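Local coordinates for Alpha/beta hydrolase (Streptomyces albidoflavus, PDB 6KSU), which probably closes non-ribosomal peptides into macrolactams by heterochiral coupling, acting as a cyclase related to penicillin-binding proteins, at residues P210-H214 / G255-G259; G331-N335 / A347-T353; A390-G394 / M404-D408; D430-V434 / I445-R451. All coordinates share one frame; numbering follows the deposited sequence.

Contact 1 of 4, residues P210-H214 / G255-G259; sequences PAFLH and GGLVG
G255 and G256 run alongside the side chain of L213 where an irregular loop, 210-214, joins a short strand of the beta-lactamase-like domain through a single beta bridge, F212 with L257. At the start of 255-259, the G255 carbonyl O meets L213 CD1 at 3.6 Å. This glycine also lies near, without touching, the S83 and K86 of an SxxK pattern that is consistent with the active-site motif of this family.

G256 does more work with its backbone. Its O accepts the L213 N-H at 2.7 Å in a fairly straight bond, 163° at the hydrogen, and the F212 CA-H also leans on that oxygen. L213 CG and CD1 each settle 3.9 Å from G256 CA.

L257 starts out away from the loop, but its CD2 turns back to lie 3.3 Å from A211 O and alongside F212 CE1. The leucine and phenylalanine side chains run side by side in the same direction; W195 meets the F212 ring from elsewhere, while the L257 N-H is bonded to T85 OG1.

V258 faces the loop squarely. Its N donates to A211 O from well above the carbonyl plane, and a water joins V258 O to A211 N, so polar groups of both backbones are paired at this end. The valine has CG1 anti to its own N (chi1 174°), which places CG2 against the F212-L213 peptide. There CG2 packs 3.3 Å from L213 N and 3.7 Å from L213 CD2.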
loop_
_atom_site.group_PDB
_atom_site.type_symbol
_atom_site.label_atom_id
_atom_site.label_comp_id
_atom_site.label_asym_id
_atom_site.label_seq_id
_atom_site.Cartn_x
_atom_site.Cartn_y
_atom_site.Cartn_z
ATOM N N PRO A 210 2.561 -14.108 -14.562
ATOM C CA PRO A 210 3.426 -13.063 -14.002
ATOM C C PRO A 210 3.610 -11.900 -14.965
ATOM O O PRO A 210 3.858 -12.093 -16.153
ATOM C CB PRO A 210 4.754 -13.793 -13.761
ATOM C CG PRO A 210 4.410 -15.273 -13.824
ATOM C CD PRO A 210 3.297 -15.364 -14.809
ATOM N N ALA A 211 3.527 -10.688 -14.432
ATOM C CA ALA A 211 3.831 -9.508 -15.214
ATOM C C ALA A 211 4.340 -8.430 -14.265
ATOM O O ALA A 211 3.959 -8.376 -13.088
ATOM C CB ALA A 211 2.602 -9.042 -16.002
ATOM N N PHE A 212 5.222 -7.582 -14.785
ATOM C CA PHE A 212 5.910 -6.599 -13.973
ATOM C C PHE A 212 5.953 -5.285 -14.730
ATOM O O PHE A 212 5.958 -5.274 -15.963
ATOM C CB PHE A 212 7.336 -7.045 -13.639
ATOM C CG PHE A 212 7.415 -8.429 -13.027
ATOM C CD1 PHE A 212 7.369 -8.601 -11.651
ATOM C CD2 PHE A 212 7.529 -9.560 -13.834
ATOM C CE1 PHE A 212 7.443 -9.869 -11.091
ATOM C CE2 PHE A 212 7.601 -10.824 -13.282
ATOM C CZ PHE A 212 7.556 -10.978 -11.904
ATOM N N LEU A 213 5.973 -4.178 -13.972
ATOM C CA LEU A 213 6.314 -2.878 -14.540
ATOM C C LEU A 213 7.631 -2.959 -15.300
ATOM O O LEU A 213 7.721 -2.550 -16.460
ATOM C CB LEU A 213 6.387 -1.815 -13.429
ATOM C CG LEU A 213 5.013 -1.511 -12.842
ATOM C CD1 LEU A 213 5.052 -0.398 -11.753
ATOM C CD2 LEU A 213 4.062 -1.145 -14.020
ATOM N N HIS A 214 8.661 -3.507 -14.666
ATOM C CA HIS A 214 9.954 -3.718 -15.308
ATOM C C HIS A 214 10.505 -5.071 -14.914
ATOM O O HIS A 214 10.631 -5.370 -13.720
ATOM C CB HIS A 214 10.962 -2.631 -14.916
ATOM C CG HIS A 214 10.450 -1.239 -15.101
ATOM N ND1 HIS A 214 10.234 -0.687 -16.348
ATOM C CD2 HIS A 214 10.117 -0.282 -14.199
ATOM C CE1 HIS A 214 9.788 0.550 -16.205
ATOM N NE2 HIS A 214 9.708 0.820 -14.913
ATOM N N GLY A 255 6.345 -2.268 -5.450
ATOM C CA GLY A 255 5.232 -1.784 -6.263
ATOM C C GLY A 255 5.159 -2.217 -7.719
ATOM O O GLY A 255 4.296 -1.728 -8.459
ATOM N N GLY A 256 6.031 -3.118 -8.156
ATOM C CA GLY A 256 6.179 -3.390 -9.572
ATOM C C GLY A 256 5.374 -4.520 -10.184
ATOM O O GLY A 256 5.598 -4.825 -11.357
ATOM N N LEU A 257 4.473 -5.166 -9.439
ATOM C CA LEU A 257 3.655 -6.244 -9.972
ATOM C C LEU A 257 2.477 -5.718 -10.788
ATOM O O LEU A 257 1.915 -4.650 -10.517
ATOM C CB LEU A 257 3.115 -7.130 -8.858
ATOM C CG LEU A 257 3.914 -8.405 -8.681
ATOM C CD1 LEU A 257 3.521 -9.093 -7.384
ATOM C CD2 LEU A 257 3.722 -9.307 -9.904
ATOM N N VAL A 258 2.089 -6.509 -11.781
ATOM C CA VAL A 258 1.065 -6.161 -12.767
ATOM C C VAL A 258 0.142 -7.365 -12.924
ATOM O O VAL A 258 0.591 -8.445 -13.323
ATOM C CB VAL A 258 1.703 -5.787 -14.121
ATOM C CG1 VAL A 258 0.636 -5.567 -15.215
ATOM C CG2 VAL A 258 2.649 -4.554 -13.953
ATOM N N GLY A 259 -1.125 -7.207 -12.577
ATOM C CA GLY A 259 -2.041 -8.317 -12.729
ATOM C C GLY A 259 -3.474 -7.875 -12.590
ATOM O O GLY A 259 -3.778 -6.678 -12.596
HETATM O O HOH W 1 1.401 -11.071 -12.404
HETATM O O HOH W 2 8.816 -4.226 -11.896
#

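Contact 2 of 4, residues G331-N335 / A347-T353; sequences GASCN and ALTANST
S333 and A350 sit opposite each other as a hydrogen-bonded antiparallel pair, their side chains rising from the same face with S333 OG 3.7 Å from A350 CB. The next pair on that face, N335 with L348, meets more loosely: N335 OD1 stands 4.4 Å from L348 CD2. Helix 355-365 packs over this side, with W359 against both N335 and L348, while the N335 amide is turned to D326, to which ND2 donates.

C334 and T349 project from the other face as the intervening non-hydrogen-bonded pair. C334 SG swings anti to its backbone N (chi1 170°) and comes within 4.2 Å of T349 CG2, a light methyl-to-sulfur touch; T349 OG1 is directed elsewhere, bonded to Q48.

Between the faces the backbones are zipped by reciprocal bonds. S333 N reaches A350 O at 2.9 Å, and L348 N reaches N335 O at 2.8 Å, each matched by its return bond. Farther along, A332 CB rests against A350 O at 3.3 Å, and T353 CG2 covers G331 CA at the solvent-facing end. N351 has already left the ladder there, its ND2 held by the backbone oxygens of E229 and L64.

With strand directions 179° apart, this is a regular beta hairpin, 332-339 and 344-350, at the centre of the antiparallel sheet (seven strands here), consistent with the serine beta-lactamase and penicillin-binding protein fold.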
loop_
_atom_site.group_PDB
_atom_site.type_symbol
_atom_site.label_atom_id
_atom_site.label_comp_id
_atom_site.label_asym_id
_atom_site.label_seq_id
_atom_site.Cartn_x
_atom_site.Cartn_y
_atom_site.Cartn_z
ATOM N N GLY A 331 -1.622 6.905 -13.745
ATOM C CA GLY A 331 -3.063 6.971 -13.878
ATOM C C GLY A 331 -3.750 5.646 -13.611
ATOM O O GLY A 331 -4.639 5.254 -14.358
ATOM N N ALA A 332 -3.342 4.929 -12.563
ATOM C CA ALA A 332 -3.952 3.645 -12.263
ATOM C C ALA A 332 -3.997 3.448 -10.754
ATOM O O ALA A 332 -3.166 3.967 -10.018
ATOM C CB ALA A 332 -3.203 2.483 -12.963
ATOM N N SER A 333 -5.004 2.718 -10.299
ATOM C CA SER A 333 -5.183 2.461 -8.883
ATOM C C SER A 333 -5.546 0.998 -8.724
ATOM O O SER A 333 -5.967 0.327 -9.684
ATOM C CB SER A 333 -6.282 3.335 -8.253
ATOM O OG SER A 333 -7.525 3.127 -8.899
ATOM N N CYS A 334 -5.414 0.527 -7.483
ATOM C CA CYS A 334 -5.660 -0.873 -7.166
ATOM C C CYS A 334 -5.995 -1.005 -5.685
ATOM O O CYS A 334 -5.259 -0.499 -4.847
ATOM C CB CYS A 334 -4.422 -1.683 -7.534
ATOM S SG CYS A 334 -4.454 -3.331 -6.975
ATOM N N ASN A 335 -7.090 -1.696 -5.364
ATOM C CA ASN A 335 -7.532 -1.866 -3.985
ATOM C C ASN A 335 -7.933 -3.311 -3.750
ATOM O O ASN A 335 -8.643 -3.890 -4.564
ATOM C CB ASN A 335 -8.742 -0.988 -3.620
ATOM C CG ASN A 335 -8.501 0.478 -3.875
ATOM O OD1 ASN A 335 -8.742 0.978 -4.983
ATOM N ND2 ASN A 335 -8.013 1.179 -2.849
ATOM N N ALA A 347 -11.468 -7.137 -5.074
ATOM C CA ALA A 347 -10.337 -6.390 -5.581
ATOM C C ALA A 347 -10.844 -5.517 -6.699
ATOM O O ALA A 347 -11.758 -5.907 -7.432
ATOM C CB ALA A 347 -9.226 -7.299 -6.094
ATOM N N LEU A 348 -10.270 -4.325 -6.807
ATOM C CA LEU A 348 -10.644 -3.393 -7.856
ATOM C C LEU A 348 -9.365 -2.926 -8.519
ATOM O O LEU A 348 -8.421 -2.532 -7.819
ATOM C CB LEU A 348 -11.435 -2.208 -7.277
ATOM C CG LEU A 348 -11.801 -1.081 -8.226
ATOM C CD1 LEU A 348 -12.834 -1.554 -9.193
ATOM C CD2 LEU A 348 -12.258 0.159 -7.470
ATOM N N THR A 349 -9.305 -3.019 -9.854
ATOM C CA THR A 349 -8.253 -2.346 -10.607
ATOM C C THR A 349 -8.890 -1.297 -11.510
ATOM O O THR A 349 -10.000 -1.488 -12.012
ATOM C CB THR A 349 -7.373 -3.312 -11.417
ATOM O OG1 THR A 349 -8.145 -4.091 -12.357
ATOM C CG2 THR A 349 -6.604 -4.247 -10.474
ATOM N N ALA A 350 -8.207 -0.164 -11.660
ATOM C CA ALA A 350 -8.684 0.891 -12.533
ATOM C C ALA A 350 -7.471 1.528 -13.177
ATOM O O ALA A 350 -6.390 1.562 -12.588
ATOM C CB ALA A 350 -9.537 1.922 -11.781
ATOM N N ASN A 351 -7.649 2.011 -14.401
ATOM C CA ASN A 351 -6.530 2.542 -15.157
ATOM C C ASN A 351 -6.768 3.993 -15.583
ATOM O O ASN A 351 -6.253 4.428 -16.612
ATOM C CB ASN A 351 -6.189 1.637 -16.355
ATOM C CG ASN A 351 -7.226 1.686 -17.503
ATOM O OD1 ASN A 351 -8.410 1.947 -17.290
ATOM N ND2 ASN A 351 -6.771 1.394 -18.724
ATOM N N SER A 352 -7.478 4.775 -14.770
ATOM C CA SER A 352 -7.426 6.231 -14.908
ATOM C C SER A 352 -7.298 6.888 -13.530
ATOM O O SER A 352 -7.583 6.281 -12.500
ATOM C CB SER A 352 -8.648 6.791 -15.642
ATOM O OG SER A 352 -9.770 6.761 -14.789
ATOM N N THR A 353 -6.884 8.158 -13.521
ATOM C CA THR A 353 -6.764 8.889 -12.268
ATOM C C THR A 353 -8.075 8.934 -11.484
ATOM O O THR A 353 -8.049 9.245 -10.292
ATOM C CB THR A 353 -6.241 10.320 -12.528
ATOM O OG1 THR A 353 -6.972 10.928 -13.599
ATOM C CG2 THR A 353 -4.777 10.286 -12.910
#

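Contact 3 of 4, residues A390-G394 / M404-D408; sequences AGHLG and MVTHD
V405 and H392 form the close-packed side of this contact, where the strand 401-407 receives the loop leading into strand 394-398. V405 CG1 lies 3.4 Å from H392 O, and CB is as close, so the valine side chain makes its closest approach to the loop's carbonyl, with side chains such as H392 and L393 farther off. That oxygen also accepts from Y396 OH, while L415 and L425 close over V405 within the barrel. Next to it the backbones lock as one hydrogen-bonded antiparallel pair. G394 N donates to V405 O at 3.1 Å, in the carbonyl plane and on a lone pair; V405 N returns a bond of 2.9 Å to G394 O. G394 holds a positive phi of 147°, a conformation reached readily by a residue without CB.

L393 leads from that buried end to the solvent side. Its CB still touches V405 O at 3.6 Å, but its two methyls divide over the exposed H407. CD1 stands over one face of the imidazole, 3.9 Å from the centroid and 29° off the ring normal, a CH-pi contact. CD2 lies on the same side, toward the ring's ND1 rim, 3.4 Å from H407 ND1 and equally near T406 C. The leucine and histidine side chains cross at about a right angle. At the opposite end M404 lies exposed, adding little beyond a CA-H...O contact to G394 O.

Chemically, two reciprocal backbone bonds hold the junction next to the buried V405, and beside them the leucine-imidazole contact is apolar in character.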
loop_
_atom_site.group_PDB
_atom_site.type_symbol
_atom_site.label_atom_id
_atom_site.label_comp_id
_atom_site.label_asym_id
_atom_site.label_seq_id
_atom_site.Cartn_x
_atom_site.Cartn_y
_atom_site.Cartn_z
ATOM N N ALA A 390 6.293 26.527 21.815
ATOM C CA ALA A 390 7.505 26.841 21.063
ATOM C C ALA A 390 8.614 25.798 21.244
ATOM O O ALA A 390 9.763 26.066 20.873
ATOM C CB ALA A 390 8.016 28.234 21.443
ATOM N N GLY A 391 8.298 24.632 21.809
ATOM C CA GLY A 391 9.158 23.470 21.778
ATOM C C GLY A 391 8.838 22.517 20.650
ATOM O O GLY A 391 9.541 21.517 20.470
ATOM N N HIS A 392 7.775 22.791 19.893
ATOM C CA HIS A 392 7.488 22.047 18.681
ATOM C C HIS A 392 8.319 22.532 17.506
ATOM O O HIS A 392 8.347 21.858 16.475
ATOM C CB HIS A 392 6.001 22.156 18.339
ATOM C CG HIS A 392 5.122 21.270 19.170
ATOM N ND1 HIS A 392 4.691 21.617 20.431
ATOM C CD2 HIS A 392 4.588 20.049 18.916
ATOM C CE1 HIS A 392 3.934 20.653 20.922
ATOM N NE2 HIS A 392 3.855 19.691 20.022
ATOM N N LEU A 393 8.998 23.672 17.634
ATOM C CA LEU A 393 9.750 24.219 16.512
ATOM C C LEU A 393 10.868 23.263 16.127
ATOM O O LEU A 393 11.428 22.555 16.965
ATOM C CB LEU A 393 10.331 25.600 16.846
ATOM C CG LEU A 393 9.370 26.675 17.381
ATOM C CD1 LEU A 393 10.107 27.828 18.098
ATOM C CD2 LEU A 393 8.511 27.233 16.259
ATOM N N GLY A 394 11.206 23.263 14.859
ATOM C CA GLY A 394 12.268 22.404 14.379
ATOM C C GLY A 394 11.980 21.934 12.968
ATOM O O GLY A 394 10.955 22.255 12.375
ATOM N N MET A 404 8.942 22.035 8.196
ATOM C CA MET A 404 9.459 22.852 9.296
ATOM C C MET A 404 8.319 23.409 10.129
ATOM O O MET A 404 7.325 23.903 9.590
ATOM C CB MET A 404 10.338 23.989 8.790
ATOM C CG MET A 404 11.540 23.517 7.987
ATOM S SD MET A 404 12.790 24.804 7.835
ATOM C CE MET A 404 12.282 25.915 9.135
ATOM N N VAL A 405 8.449 23.305 11.441
ATOM C CA VAL A 405 7.514 23.935 12.355
ATOM C C VAL A 405 8.158 25.230 12.794
ATOM O O VAL A 405 9.177 25.219 13.484
ATOM C CB VAL A 405 7.167 23.051 13.549
ATOM C CG1 VAL A 405 6.397 23.873 14.581
ATOM C CG2 VAL A 405 6.348 21.861 13.075
ATOM N N THR A 406 7.570 26.339 12.381
ATOM C CA THR A 406 8.107 27.656 12.650
ATOM C C THR A 406 7.078 28.465 13.412
ATOM O O THR A 406 6.000 27.978 13.762
ATOM C CB THR A 406 8.494 28.368 11.352
ATOM O OG1 THR A 406 7.301 28.756 10.648
ATOM C CG2 THR A 406 9.344 27.458 10.478
ATOM N N HIS A 407 7.433 29.719 13.667
ATOM C CA HIS A 407 6.498 30.687 14.202
ATOM C C HIS A 407 6.802 32.042 13.592
ATOM O O HIS A 407 7.881 32.270 13.043
ATOM C CB HIS A 407 6.522 30.766 15.738
ATOM C CG HIS A 407 7.858 31.105 16.330
ATOM N ND1 HIS A 407 9.045 30.578 15.868
ATOM C CD2 HIS A 407 8.182 31.881 17.390
ATOM C CE1 HIS A 407 10.045 31.029 16.607
ATOM N NE2 HIS A 407 9.547 31.823 17.537
ATOM N N ASP A 408 5.824 32.925 13.663
ATOM C CA ASP A 408 6.006 34.287 13.199
ATOM C C ASP A 408 6.237 35.203 14.402
ATOM O O ASP A 408 6.303 34.758 15.551
ATOM C CB ASP A 408 4.812 34.732 12.350
ATOM C CG ASP A 408 3.509 34.733 13.117
ATOM O OD1 ASP A 408 3.506 34.390 14.314
ATOM O OD2 ASP A 408 2.468 35.070 12.510
#

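Contact 4 of 4, residues D430-V434 / I445-R451; sequences DDLFV and ITGRFVR
F433 and G447 are the hydrogen-bonded pair of an antiparallel ladder whose strand segments run 147° apart, with L432-R448 and V434-T446 flanking it and a further backbone bond, F449 N to D431 O at 2.8 Å, extending it.

The F433 ring folds back over its glycine partner. Its CG takes the crowded position between N and the carbonyl carbon (chi1 73°), which lays the ring over the G447 backbone, with G447 CA 3.8 Å from the centroid, over the face. F433 CE2 then meets I445 CG2 at 3.9 Å, and F433 CD1 is 3.4 Å from F449 CE2. The two aromatic rings meet obliquely, L427 touching both from a neighbouring strand. On the reverse face V434 CG2 lies 3.5 Å from T446 OG1, and R448 extends away to bond Q462 through NE.

At the open end of the hairpin D431 has a left-handed backbone and faces R451. The arginine grips it side-on: NE to OD1 at 3.2 Å and NH2 to OD2 at 3.0 Å, both on the syn side, though the carboxylate and guanidinium planes are 42° apart. G456 O takes NH1, so D431 and that carbonyl together fix the guanidinium. Separately, a water links D431 OD1 to the backbone N of R451.

This is a beta hairpin, 432-437 with 445-451, its aromatic side turned inward in an eight-stranded up-and-down antiparallel barrel, consistent with a lipocalin-like domain.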
loop_
_atom_site.group_PDB
_atom_site.type_symbol
_atom_site.label_atom_id
_atom_site.label_comp_id
_atom_site.label_asym_id
_atom_site.label_seq_id
_atom_site.Cartn_x
_atom_site.Cartn_y
_atom_site.Cartn_z
ATOM N N ASP A 430 -4.295 15.165 22.701
ATOM C CA ASP A 430 -3.766 13.859 22.310
ATOM C C ASP A 430 -2.640 13.987 21.282
ATOM O O ASP A 430 -2.382 13.054 20.507
ATOM C CB ASP A 430 -4.871 12.934 21.786
ATOM C CG ASP A 430 -5.927 12.629 22.840
ATOM O OD1 ASP A 430 -5.561 12.429 24.026
ATOM O OD2 ASP A 430 -7.130 12.600 22.483
ATOM N N ASP A 431 -1.955 15.137 21.288
ATOM C CA ASP A 431 -0.845 15.439 20.381
ATOM C C ASP A 431 -1.290 15.455 18.913
ATOM O O ASP A 431 -0.481 15.244 18.009
ATOM C CB ASP A 431 0.333 14.458 20.569
ATOM C CG ASP A 431 1.249 14.814 21.768
ATOM O OD1 ASP A 431 1.966 13.910 22.253
ATOM O OD2 ASP A 431 1.265 15.978 22.227
ATOM N N LEU A 432 -2.567 15.710 18.652
ATOM C CA LEU A 432 -3.022 15.877 17.283
ATOM C C LEU A 432 -2.684 17.271 16.760
ATOM O O LEU A 432 -2.412 18.204 17.517
ATOM C CB LEU A 432 -4.529 15.646 17.190
ATOM C CG LEU A 432 -4.978 14.195 17.040
ATOM C CD1 LEU A 432 -6.273 13.935 17.811
ATOM C CD2 LEU A 432 -5.139 13.894 15.560
ATOM N N PHE A 433 -2.721 17.408 15.436
ATOM C CA PHE A 433 -2.560 18.715 14.827
ATOM C C PHE A 433 -3.231 18.720 13.473
ATOM O O PHE A 433 -3.272 17.701 12.770
ATOM C CB PHE A 433 -1.094 19.115 14.655
ATOM C CG PHE A 433 -0.375 18.383 13.552
ATOM C CD1 PHE A 433 0.487 17.335 13.849
ATOM C CD2 PHE A 433 -0.533 18.757 12.217
ATOM C CE1 PHE A 433 1.171 16.685 12.854
ATOM C CE2 PHE A 433 0.132 18.089 11.212
ATOM C CZ PHE A 433 0.987 17.061 11.523
ATOM N N VAL A 434 -3.718 19.894 13.102
ATOM C CA VAL A 434 -4.249 20.150 11.774
ATOM C C VAL A 434 -3.490 21.334 11.193
ATOM O O VAL A 434 -3.347 22.374 11.855
ATOM C CB VAL A 434 -5.755 20.427 11.834
ATOM C CG1 VAL A 434 -6.281 20.895 10.473
ATOM C CG2 VAL A 434 -6.480 19.193 12.307
ATOM N N ILE A 445 -3.345 19.096 6.321
ATOM C CA ILE A 445 -2.635 17.939 6.875
ATOM C C ILE A 445 -3.113 17.698 8.299
ATOM O O ILE A 445 -2.869 18.519 9.191
ATOM C CB ILE A 445 -1.112 18.118 6.839
ATOM C CG1 ILE A 445 -0.621 18.265 5.383
ATOM C CG2 ILE A 445 -0.433 16.945 7.532
ATOM C CD1 ILE A 445 0.854 18.633 5.259
ATOM N N THR A 446 -3.782 16.570 8.522
ATOM C CA THR A 446 -4.040 16.093 9.873
ATOM C C THR A 446 -3.006 15.040 10.238
ATOM O O THR A 446 -2.865 14.033 9.543
ATOM C CB THR A 446 -5.439 15.516 10.023
ATOM O OG1 THR A 446 -6.393 16.577 9.917
ATOM C CG2 THR A 446 -5.571 14.824 11.389
ATOM N N GLY A 447 -2.279 15.285 11.319
ATOM C CA GLY A 447 -1.289 14.353 11.787
ATOM C C GLY A 447 -1.223 14.359 13.302
ATOM O O GLY A 447 -2.104 14.911 13.963
ATOM N N ARG A 448 -0.191 13.732 13.859
ATOM C CA ARG A 448 0.078 13.797 15.290
ATOM C C ARG A 448 1.576 13.906 15.528
ATOM O O ARG A 448 2.399 13.576 14.674
ATOM C CB ARG A 448 -0.457 12.587 16.058
ATOM C CG ARG A 448 0.260 11.265 15.710
ATOM C CD ARG A 448 -0.193 10.155 16.625
ATOM N NE ARG A 448 0.472 8.906 16.312
ATOM C CZ ARG A 448 0.216 7.754 16.921
ATOM N NH1 ARG A 448 -0.697 7.690 17.881
ATOM N NH2 ARG A 448 0.879 6.666 16.562
ATOM N N PHE A 449 1.909 14.433 16.693
ATOM C CA PHE A 449 3.253 14.345 17.239
ATOM C C PHE A 449 3.383 13.109 18.109
ATOM O O PHE A 449 2.416 12.637 18.711
ATOM C CB PHE A 449 3.585 15.599 18.041
ATOM C CG PHE A 449 3.559 16.833 17.204
ATOM C CD1 PHE A 449 4.660 17.185 16.454
ATOM C CD2 PHE A 449 2.407 17.584 17.100
ATOM C CE1 PHE A 449 4.622 18.305 15.651
ATOM C CE2 PHE A 449 2.364 18.696 16.298
ATOM C CZ PHE A 449 3.469 19.058 15.574
ATOM N N VAL A 450 4.594 12.577 18.150
ATOM C CA VAL A 450 4.910 11.392 18.933
ATOM C C VAL A 450 6.145 11.688 19.772
ATOM O O VAL A 450 7.126 12.250 19.268
ATOM C CB VAL A 450 5.132 10.163 18.026
ATOM C CG1 VAL A 450 5.436 8.917 18.863
ATOM C CG2 VAL A 450 3.901 9.951 17.169
ATOM N N ARG A 451 6.078 11.333 21.049
ATOM C CA ARG A 451 7.190 11.411 21.986
ATOM C C ARG A 451 7.719 10.010 22.259
ATOM O O ARG A 451 6.970 9.028 22.206
ATOM C CB ARG A 451 6.756 12.042 23.316
ATOM C CG ARG A 451 6.208 13.467 23.199
ATOM C CD ARG A 451 5.428 13.910 24.442
ATOM N NE ARG A 451 4.408 14.893 24.095
ATOM C CZ ARG A 451 4.647 16.196 23.987
ATOM N NH1 ARG A 451 5.878 16.646 24.201
ATOM N NH2 ARG A 451 3.669 17.040 23.655
HETATM O O HOH W 3 3.410 11.084 22.016
#

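From the N terminus, contact 1 comes first, closing the chain between 210 and 259 where a loop after helix 194-206 meets the short strand 258-259. Contact 2 then closes a tight hairpin in the main sheet, and the two adjoin, G259 O lying 4.3 Å from T349 CG2. After helix 355-365 the chain crosses to the separate C-terminal barrel. Contact 3 closes its first hairpin and contact 4 a later one; they abut through the edge-to-face rings of H392 and F449. All four follow in series, none nesting or crossing. Contacts 2 and 3, in different domains, have centres about 39 Å apart.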